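Local structure of fimbrium subunit Fim1C (Bacteroides vulgatus, 4QB7) at residues A[213-218]-A[270-275]; A[174-179]-A[327-332]; A[40-45]-A[62-67]. The protein is probably a component of the fimbrium tip, part of the surface filaments that mediate cell adhesion and biofilm formation. One frame throughout, in Å; residues are numbered along the deposited sequence.

Interaction 1: residues A[213-218]-A[270-275]. With SO4 (sulfate ion), chain Q.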
# COMPACT_ATOMS: atom_id res chain seq x y z
N ASP A 213 7.92 -1.06 -14.21
CA ASP A 213 7.07 -0.66 -13.10
C ASP A 213 5.85 -1.63 -12.94
O ASP A 213 4.69 -1.21 -12.93
CB ASP A 213 6.66 0.82 -13.27
CG ASP A 213 5.68 1.40 -12.28
OD1 ASP A 213 5.83 1.12 -11.08
OD2 ASP A 213 4.76 2.12 -12.71
N THR A 214 6.13 -2.93 -12.86
CA THR A 214 5.12 -3.97 -12.70
C THR A 214 5.59 -5.01 -11.71
O THR A 214 6.80 -5.20 -11.51
CB THR A 214 4.74 -4.68 -14.03
OG1 THR A 214 5.83 -5.44 -14.52
CG2 THR A 214 4.21 -3.76 -15.11
N TRP A 215 4.61 -5.70 -11.12
CA TRP A 215 4.73 -6.83 -10.21
C TRP A 215 4.54 -8.14 -10.96
O TRP A 215 3.70 -8.25 -11.86
CB TRP A 215 3.64 -6.75 -9.13
CG TRP A 215 3.85 -5.68 -8.11
CD1 TRP A 215 3.28 -4.44 -8.10
CD2 TRP A 215 4.67 -5.76 -6.94
NE1 TRP A 215 3.67 -3.76 -6.97
CE2 TRP A 215 4.53 -4.54 -6.25
CE3 TRP A 215 5.49 -6.76 -6.39
CZ2 TRP A 215 5.17 -4.30 -5.03
CZ3 TRP A 215 6.13 -6.51 -5.18
CH2 TRP A 215 5.98 -5.29 -4.52
N GLU A 216 5.30 -9.15 -10.55
CA GLU A 216 5.17 -10.50 -11.06
C GLU A 216 5.29 -11.48 -9.86
O GLU A 216 5.69 -11.06 -8.77
CB GLU A 216 6.16 -10.78 -12.18
CG GLU A 216 7.61 -10.60 -11.80
CD GLU A 216 8.58 -11.24 -12.78
OE1 GLU A 216 8.37 -11.09 -14.00
OE2 GLU A 216 9.54 -11.90 -12.32
N ALA A 217 4.91 -12.75 -10.04
CA ALA A 217 4.98 -13.76 -8.98
C ALA A 217 6.41 -14.10 -8.63
O ALA A 217 7.30 -13.92 -9.47
CB ALA A 217 4.26 -15.02 -9.41
N ILE A 218 6.63 -14.64 -7.42
CA ILE A 218 7.97 -15.12 -7.06
C ILE A 218 8.20 -16.46 -7.83
O ILE A 218 7.25 -17.12 -8.24
CB ILE A 218 8.27 -15.21 -5.53
CG1 ILE A 218 7.29 -16.08 -4.77
CG2 ILE A 218 8.40 -13.84 -4.91
CD1 ILE A 218 7.94 -16.84 -3.65
N PHE A 270 -1.59 -3.55 0.16
CA PHE A 270 -1.35 -4.90 -0.39
C PHE A 270 -0.62 -4.88 -1.72
O PHE A 270 -0.73 -3.89 -2.43
CB PHE A 270 -2.72 -5.58 -0.62
CG PHE A 270 -3.44 -6.05 0.62
CD1 PHE A 270 -3.10 -7.26 1.22
CD2 PHE A 270 -4.47 -5.31 1.17
CE1 PHE A 270 -3.77 -7.69 2.37
CE2 PHE A 270 -5.16 -5.76 2.30
CZ PHE A 270 -4.80 -6.94 2.89
N ILE A 271 0.04 -6.03 -2.08
CA ILE A 271 0.59 -6.26 -3.41
C ILE A 271 -0.67 -6.26 -4.32
O ILE A 271 -1.67 -6.92 -3.97
CB ILE A 271 1.45 -7.55 -3.51
CG1 ILE A 271 2.68 -7.48 -2.60
CG2 ILE A 271 1.87 -7.81 -4.96
CD1 ILE A 271 3.30 -8.77 -2.29
N PRO A 272 -0.71 -5.42 -5.38
CA PRO A 272 -1.94 -5.32 -6.17
C PRO A 272 -2.29 -6.60 -6.93
O PRO A 272 -1.44 -7.50 -7.07
CB PRO A 272 -1.64 -4.16 -7.14
CG PRO A 272 -0.17 -4.16 -7.27
CD PRO A 272 0.36 -4.55 -5.92
N VAL A 273 -3.53 -6.69 -7.41
CA VAL A 273 -3.96 -7.84 -8.21
C VAL A 273 -3.90 -7.39 -9.68
O VAL A 273 -4.44 -6.33 -10.02
CB VAL A 273 -5.37 -8.39 -7.81
CG1 VAL A 273 -5.79 -9.53 -8.72
CG2 VAL A 273 -5.37 -8.87 -6.36
N ASN A 274 -3.21 -8.15 -10.53
CA ASN A 274 -3.06 -7.87 -11.97
C ASN A 274 -2.59 -6.44 -12.23
O ASN A 274 -3.07 -5.79 -13.17
CB ASN A 274 -4.35 -8.15 -12.72
CG ASN A 274 -4.72 -9.59 -12.70
OD1 ASN A 274 -3.88 -10.48 -12.90
ND2 ASN A 274 -5.98 -9.86 -12.43
N ASN A 275 -1.65 -5.97 -11.40
CA ASN A 275 -1.08 -4.64 -11.47
C ASN A 275 -2.16 -3.56 -11.54
O ASN A 275 -2.95 -3.46 -10.61
CB ASN A 275 -0.08 -4.52 -12.63
CG ASN A 275 1.19 -5.27 -12.33
OD1 ASN A 275 2.01 -4.82 -11.54
ND2 ASN A 275 1.31 -6.47 -12.86
S SO4 Q . 2.62 -12.89 -13.04
O1 SO4 Q . 1.34 -13.30 -13.63
O2 SO4 Q . 3.52 -14.04 -12.89
O3 SO4 Q . 3.24 -11.88 -13.90
O4 SO4 Q . 2.35 -12.29 -11.74
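The short strand 214-217 is docked against the loop that follows strand 259-270, and Trp215 and Asn275 make the polar part of the joint. The carboxamide of Asn275 lies against the backbone of Trp215 and uses both of its ends. Asn275 OD1 accepts from Trp215 N at 2.8 Å, on a lone pair in the carbonyl plane and almost straight at 174°. Asn275 ND2 donates to Trp215 O at 3.1 Å, nearly in the amide plane. One side chain thus satisfies both the N-H and the C=O of a single residue, as a paired strand would, and two bonds fix the rotation of the amide. With Trp215 CG anti to its carbonyl carbon (chi1 -72°), the indole starts beside the backbone N, and Asn275 OD1 lies at its edge, 4.0 Å from Trp215 CG. An alanine in place of Asn275 would probably leave Trp215 N and O without these mates, with only the Ile271 and Pro272 contacts joining the two segments.

The apolar half lies over one indole face, in two CH-pi contacts. Pro272 CD lies 3.9 Å from the centroid of the five-membered ring of Trp215, and Ile271 CG2 is 4.2 Å from that of its six-membered ring. The indole NE1 is bonded to Val167 O, on strand 159-178, and Tyr208 meets the ring edge-to-face. A sulfate, probably from the crystallisation liquor, takes weak bonds from Ala217 N. Just before Trp215, Asp213 and Thr214 both face Lys209 in a G1 beta bulge, the irregularity often found where a tight turn joins two antiparallel strands.

Interaction 2: residues A[174-179]-A[327-332]. With SO4 (sulfate ion), chain B.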
# COMPACT_ATOMS: atom_id res chain seq x y z
N ILE A 174 -13.35 0.92 4.73
CA ILE A 174 -14.52 0.08 4.55
C ILE A 174 -15.57 0.77 5.42
O ILE A 174 -15.39 0.90 6.63
CB ILE A 174 -14.31 -1.41 4.84
CG1 ILE A 174 -13.20 -1.97 3.93
CG2 ILE A 174 -15.62 -2.16 4.61
CD1 ILE A 174 -12.66 -3.27 4.28
N LYS A 175 -16.58 1.37 4.75
CA LYS A 175 -17.67 2.13 5.35
C LYS A 175 -18.97 1.32 5.27
O LYS A 175 -19.20 0.66 4.26
CB LYS A 175 -17.82 3.45 4.60
CG LYS A 175 -16.69 4.46 4.81
CD LYS A 175 -17.08 5.76 4.16
CE LYS A 175 -16.08 6.87 4.37
NZ LYS A 175 -16.23 7.91 3.31
N VAL A 176 -19.83 1.36 6.31
CA VAL A 176 -21.09 0.59 6.32
C VAL A 176 -22.30 1.47 6.65
O VAL A 176 -22.19 2.39 7.45
CB VAL A 176 -21.05 -0.61 7.31
CG1 VAL A 176 -22.21 -1.56 7.07
CG2 VAL A 176 -19.73 -1.38 7.22
N LYS A 177 -23.47 1.17 6.05
CA LYS A 177 -24.72 1.87 6.37
C LYS A 177 -25.93 0.99 6.08
O LYS A 177 -25.87 0.20 5.14
CB LYS A 177 -24.85 3.20 5.60
CG LYS A 177 -24.78 3.05 4.10
CD LYS A 177 -25.18 4.27 3.37
CE LYS A 177 -24.87 4.09 1.91
NZ LYS A 177 -25.01 5.36 1.16
N PRO A 178 -27.07 1.14 6.81
CA PRO A 178 -28.29 0.42 6.40
C PRO A 178 -28.91 1.12 5.17
O PRO A 178 -28.50 2.25 4.85
CB PRO A 178 -29.18 0.56 7.63
CG PRO A 178 -28.81 1.89 8.20
CD PRO A 178 -27.34 2.04 7.95
N ASP A 179 -29.86 0.46 4.44
CA ASP A 179 -30.46 1.09 3.24
C ASP A 179 -31.61 2.05 3.60
O ASP A 179 -32.04 2.82 2.75
CB ASP A 179 -30.92 0.04 2.19
CG ASP A 179 -32.02 -0.91 2.63
OD1 ASP A 179 -32.09 -1.22 3.85
OD2 ASP A 179 -32.76 -1.41 1.75
N TYR A 327 -14.43 0.97 0.12
CA TYR A 327 -15.64 0.18 -0.14
C TYR A 327 -16.77 0.67 0.71
O TYR A 327 -16.61 0.81 1.93
CB TYR A 327 -15.40 -1.30 0.12
CG TYR A 327 -14.28 -1.92 -0.68
CD1 TYR A 327 -14.37 -2.05 -2.06
CD2 TYR A 327 -13.17 -2.46 -0.04
CE1 TYR A 327 -13.33 -2.61 -2.80
CE2 TYR A 327 -12.13 -3.04 -0.77
CZ TYR A 327 -12.21 -3.11 -2.15
OH TYR A 327 -11.21 -3.70 -2.88
N VAL A 328 -17.92 0.98 0.08
CA VAL A 328 -19.10 1.39 0.83
C VAL A 328 -20.10 0.25 0.73
O VAL A 328 -20.51 -0.12 -0.37
CB VAL A 328 -19.68 2.74 0.36
CG1 VAL A 328 -20.92 3.12 1.17
CG2 VAL A 328 -18.61 3.84 0.45
N LEU A 329 -20.42 -0.35 1.88
CA LEU A 329 -21.35 -1.49 2.05
C LEU A 329 -22.70 -1.03 2.56
O LEU A 329 -22.78 -0.38 3.61
CB LEU A 329 -20.78 -2.50 3.08
CG LEU A 329 -19.72 -3.50 2.69
CD1 LEU A 329 -18.51 -2.84 2.00
CD2 LEU A 329 -19.28 -4.22 3.91
N THR A 330 -23.77 -1.37 1.80
CA THR A 330 -25.13 -1.04 2.17
C THR A 330 -25.81 -2.32 2.60
O THR A 330 -25.99 -3.24 1.80
CB THR A 330 -25.89 -0.31 1.04
OG1 THR A 330 -25.20 0.89 0.70
CG2 THR A 330 -27.32 0.04 1.44
N ILE A 331 -26.18 -2.40 3.88
CA ILE A 331 -26.90 -3.56 4.40
C ILE A 331 -28.38 -3.35 4.10
O ILE A 331 -28.96 -2.36 4.56
CB ILE A 331 -26.62 -3.77 5.90
CG1 ILE A 331 -25.09 -3.86 6.17
CG2 ILE A 331 -27.36 -5.02 6.37
CD1 ILE A 331 -24.71 -3.94 7.60
N LYS A 332 -28.97 -4.21 3.25
CA LYS A 332 -30.38 -4.16 2.87
C LYS A 332 -31.19 -4.76 3.99
O LYS A 332 -30.99 -5.93 4.32
CB LYS A 332 -30.63 -4.90 1.55
CG LYS A 332 -30.41 -4.06 0.31
CD LYS A 332 -31.14 -4.67 -0.91
CE LYS A 332 -32.62 -4.33 -0.98
NZ LYS A 332 -33.46 -5.50 -1.35
S SO4 B . -21.75 7.38 1.50
O1 SO4 B . -21.97 8.82 1.65
O2 SO4 B . -21.88 6.97 0.09
O3 SO4 B . -20.40 7.05 1.98
O4 SO4 B . -22.79 6.73 2.30
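Val176 and Ile331 meet through their branches, Val176 CG1 lying 3.5 Å from Ile331 CD1. On the same face of the sheet Ile174 reaches across with two arms: CG2 touches Leu329 CD1 at 4.0 Å, and CG1 comes to the edge of the Tyr327 ring, near its plane. On the other face Lys177 runs out as an extended chain past Thr330, its CE 3.4 Å from Thr330 OG1. Lys177 NZ ends 2.8 Å from O4 of a sulfate, probably from the crystallisation liquor, which Ala258 N also binds. Further on, Asp179 CB rests on Thr330 CG2 at 3.7 Å, while its OD1 accepts from Met333 N.

What sets these side chains in register is a parallel ladder, its two short strand segments inclined at 22°. Lys175 N donates to Tyr327 O at 2.9 Å, Leu329 N to Lys175 O, Lys177 N to Leu329 O, and Ile331 N to Lys177 O. The last rung, Asp179 N to Ile331 O, is weak, its angle at the hydrogen only 126°.

Strand 259-270 pairs antiparallel with strand 159-178, and strand 338-346 does the same with strand 323-331, so the parallel pair is interior to the sheet. Strand 286-296, of another sheet, packs on the Ile174 face through Leu287, Ile289 and Tyr291.

Interaction 3: residues A[40-45]-A[62-67]. With SO4 (sulfate ion), chain D.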
# COMPACT_ATOMS: atom_id res chain seq x y z
N PHE A 40 15.41 7.00 2.14
CA PHE A 40 15.25 6.10 1.00
C PHE A 40 16.59 5.55 0.54
O PHE A 40 17.64 5.97 1.05
CB PHE A 40 14.52 6.85 -0.15
CG PHE A 40 15.20 8.08 -0.71
CD1 PHE A 40 15.04 9.33 -0.10
CD2 PHE A 40 15.95 8.02 -1.88
CE1 PHE A 40 15.64 10.47 -0.63
CE2 PHE A 40 16.56 9.16 -2.40
CZ PHE A 40 16.39 10.39 -1.78
N GLY A 41 16.55 4.58 -0.37
CA GLY A 41 17.72 3.94 -0.95
C GLY A 41 17.84 4.19 -2.44
O GLY A 41 16.83 4.14 -3.15
N ILE A 42 19.06 4.46 -2.92
CA ILE A 42 19.35 4.77 -4.33
C ILE A 42 20.19 3.70 -4.99
O ILE A 42 21.16 3.22 -4.40
CB ILE A 42 20.09 6.14 -4.46
CG1 ILE A 42 19.43 7.25 -3.62
CG2 ILE A 42 20.27 6.56 -5.93
CD1 ILE A 42 20.28 8.53 -3.48
N PHE A 43 19.86 3.40 -6.25
CA PHE A 43 20.62 2.60 -7.21
C PHE A 43 21.09 3.55 -8.26
O PHE A 43 20.30 4.38 -8.71
CB PHE A 43 19.79 1.49 -7.84
CG PHE A 43 19.33 0.38 -6.93
CD1 PHE A 43 18.10 0.47 -6.27
CD2 PHE A 43 20.05 -0.80 -6.83
CE1 PHE A 43 17.63 -0.59 -5.48
CE2 PHE A 43 19.60 -1.85 -6.02
CZ PHE A 43 18.39 -1.74 -5.36
N ALA A 44 22.36 3.49 -8.65
CA ALA A 44 22.88 4.34 -9.71
C ALA A 44 23.81 3.55 -10.61
O ALA A 44 24.70 2.83 -10.15
CB ALA A 44 23.58 5.56 -9.13
N TYR A 45 23.55 3.65 -11.92
CA TYR A 45 24.25 2.93 -12.98
C TYR A 45 24.95 3.91 -13.91
O TYR A 45 24.31 4.68 -14.63
CB TYR A 45 23.23 2.10 -13.79
CG TYR A 45 22.46 1.04 -13.01
CD1 TYR A 45 21.48 1.40 -12.09
CD2 TYR A 45 22.62 -0.31 -13.30
CE1 TYR A 45 20.73 0.43 -11.41
CE2 TYR A 45 21.86 -1.28 -12.64
CZ TYR A 45 20.95 -0.90 -11.67
OH TYR A 45 20.23 -1.86 -11.00
N ASN A 62 26.75 -0.01 -10.62
CA ASN A 62 28.18 0.24 -10.46
C ASN A 62 28.54 1.57 -9.81
O ASN A 62 29.71 1.80 -9.54
CB ASN A 62 28.84 0.16 -11.83
CG ASN A 62 28.30 1.16 -12.83
OD1 ASN A 62 27.84 2.24 -12.49
ND2 ASN A 62 28.37 0.84 -14.10
N PHE A 63 27.56 2.46 -9.61
CA PHE A 63 27.81 3.81 -9.08
C PHE A 63 27.26 3.98 -7.67
O PHE A 63 27.90 4.62 -6.85
CB PHE A 63 27.20 4.84 -10.02
CG PHE A 63 27.72 6.23 -9.79
CD1 PHE A 63 28.98 6.60 -10.25
CD2 PHE A 63 26.96 7.17 -9.11
CE1 PHE A 63 29.47 7.88 -10.01
CE2 PHE A 63 27.44 8.45 -8.88
CZ PHE A 63 28.70 8.80 -9.32
N MSE A 64 26.07 3.44 -7.40
CA MSE A 64 25.45 3.46 -6.07
C MSE A 64 24.68 2.17 -5.92
O MSE A 64 23.97 1.81 -6.85
CB MSE A 64 24.52 4.69 -5.87
CG MSE A 64 25.24 6.03 -5.65
SE MSE A 64 23.96 7.44 -5.28
CE MSE A 64 25.12 8.93 -5.20
N TYR A 65 24.84 1.46 -4.80
CA TYR A 65 24.08 0.24 -4.56
C TYR A 65 23.41 0.39 -3.22
O TYR A 65 24.08 0.34 -2.18
CB TYR A 65 24.94 -1.05 -4.63
CG TYR A 65 24.11 -2.28 -4.35
CD1 TYR A 65 23.24 -2.80 -5.31
CD2 TYR A 65 24.06 -2.83 -3.07
CE1 TYR A 65 22.38 -3.86 -5.01
CE2 TYR A 65 23.20 -3.89 -2.76
CZ TYR A 65 22.38 -4.41 -3.74
OH TYR A 65 21.55 -5.46 -3.44
N ASN A 66 22.10 0.64 -3.23
CA ASN A 66 21.29 0.85 -2.03
C ASN A 66 21.95 1.92 -1.14
O ASN A 66 22.16 1.71 0.06
CB ASN A 66 21.06 -0.47 -1.27
CG ASN A 66 20.01 -0.38 -0.21
OD1 ASN A 66 18.99 0.27 -0.39
ND2 ASN A 66 20.25 -1.01 0.93
N GLU A 67 22.31 3.07 -1.75
CA GLU A 67 22.90 4.21 -1.04
C GLU A 67 21.85 4.81 -0.13
O GLU A 67 20.76 5.12 -0.59
CB GLU A 67 23.44 5.26 -2.02
CG GLU A 67 24.28 6.35 -1.38
CD GLU A 67 25.53 5.87 -0.67
OE1 GLU A 67 26.28 5.05 -1.24
OE2 GLU A 67 25.77 6.34 0.47
S SO4 D . 29.57 -2.65 -15.09
O1 SO4 D . 28.37 -1.99 -15.53
O2 SO4 D . 29.95 -3.60 -16.11
O3 SO4 D . 30.63 -1.65 -14.91
O4 SO4 D . 29.41 -3.36 -13.84
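Ala44 and Met64 pair across an antiparallel ladder that carries two beta bulges, a classic one where Phe63 and Met64 both face Ala44 and a G1 bulge where Asn66 and Glu67 both face Ile42. At the classic bulge Ala44 O accepts two N-H groups, from Phe63 and Met64, which arrive from the same face of its carbonyl plane. Ala44 N donates to Met64 O at 2.9 Å. The other pair is closed by Ile42 N to Glu67 O and Glu67 N to Ile42 O, each on a lone pair in the carbonyl plane.

In the side chain of Met64, a selenomethionine, Met64 CB packs on Ala44 CB at 3.5 Å. Met64 CG, anti to the carbonyl carbon (chi1 -75°), still meets Ala44 CB, at 3.9 Å. Beyond it the chain stays extended and brings Met64 SE to 3.8 Å from Ile42 CG2, the two side chains lying side by side and pointing the same way. Past SE, the methyl CE leads away from strand 40-47. Phe63 adds its ring edge, Phe63 CD2 lying 3.7 Å from Ala44 CB. Strand 90-97 pairs with the other edge of strand 40-47, and its Phe93 touches Ile42 and Ala44 on this same face.

The chain turns a corner at Tyr65 and Asn66, and Tyr65 goes to the other face. There the edge of Phe43 points toward the face of Tyr65 in an offset edge-to-face pair, with centroids 5.5 Å apart and planes at 83°. Leu113 touches both rings, and Tyr65 OH is held by Ser114 O. Asn66 anchors the corner, bonding through OD1 to Tyr96 OH and through ND2 to Glu100 O. At the other end Asn62 OD1 accepts from Gln46 N, while Asn62 ND2 donates to a sulfate, 3.2 Å from its O1.

In the fold
The three contacts are spread along an elongated chain, and none touches another. Interactions 2 and 3 both belong to the large mixed sheet, yet their centres are about 46 Å apart, on opposite sides of the chain's centre. Interaction 1 comes between them in distance, its centre about 23 Å from that of interaction 3 and about 29 Å from that of interaction 2; the nearest atoms of interactions 1 and 2 are about 8 Å apart. Strand 159-178 ties these two together, pairing in interaction 2 and bordering Trp215 in interaction 1. Along the sequence interaction 3 closes first, and interaction 2 then spans interaction 1. A separate sulfate lies at each contact.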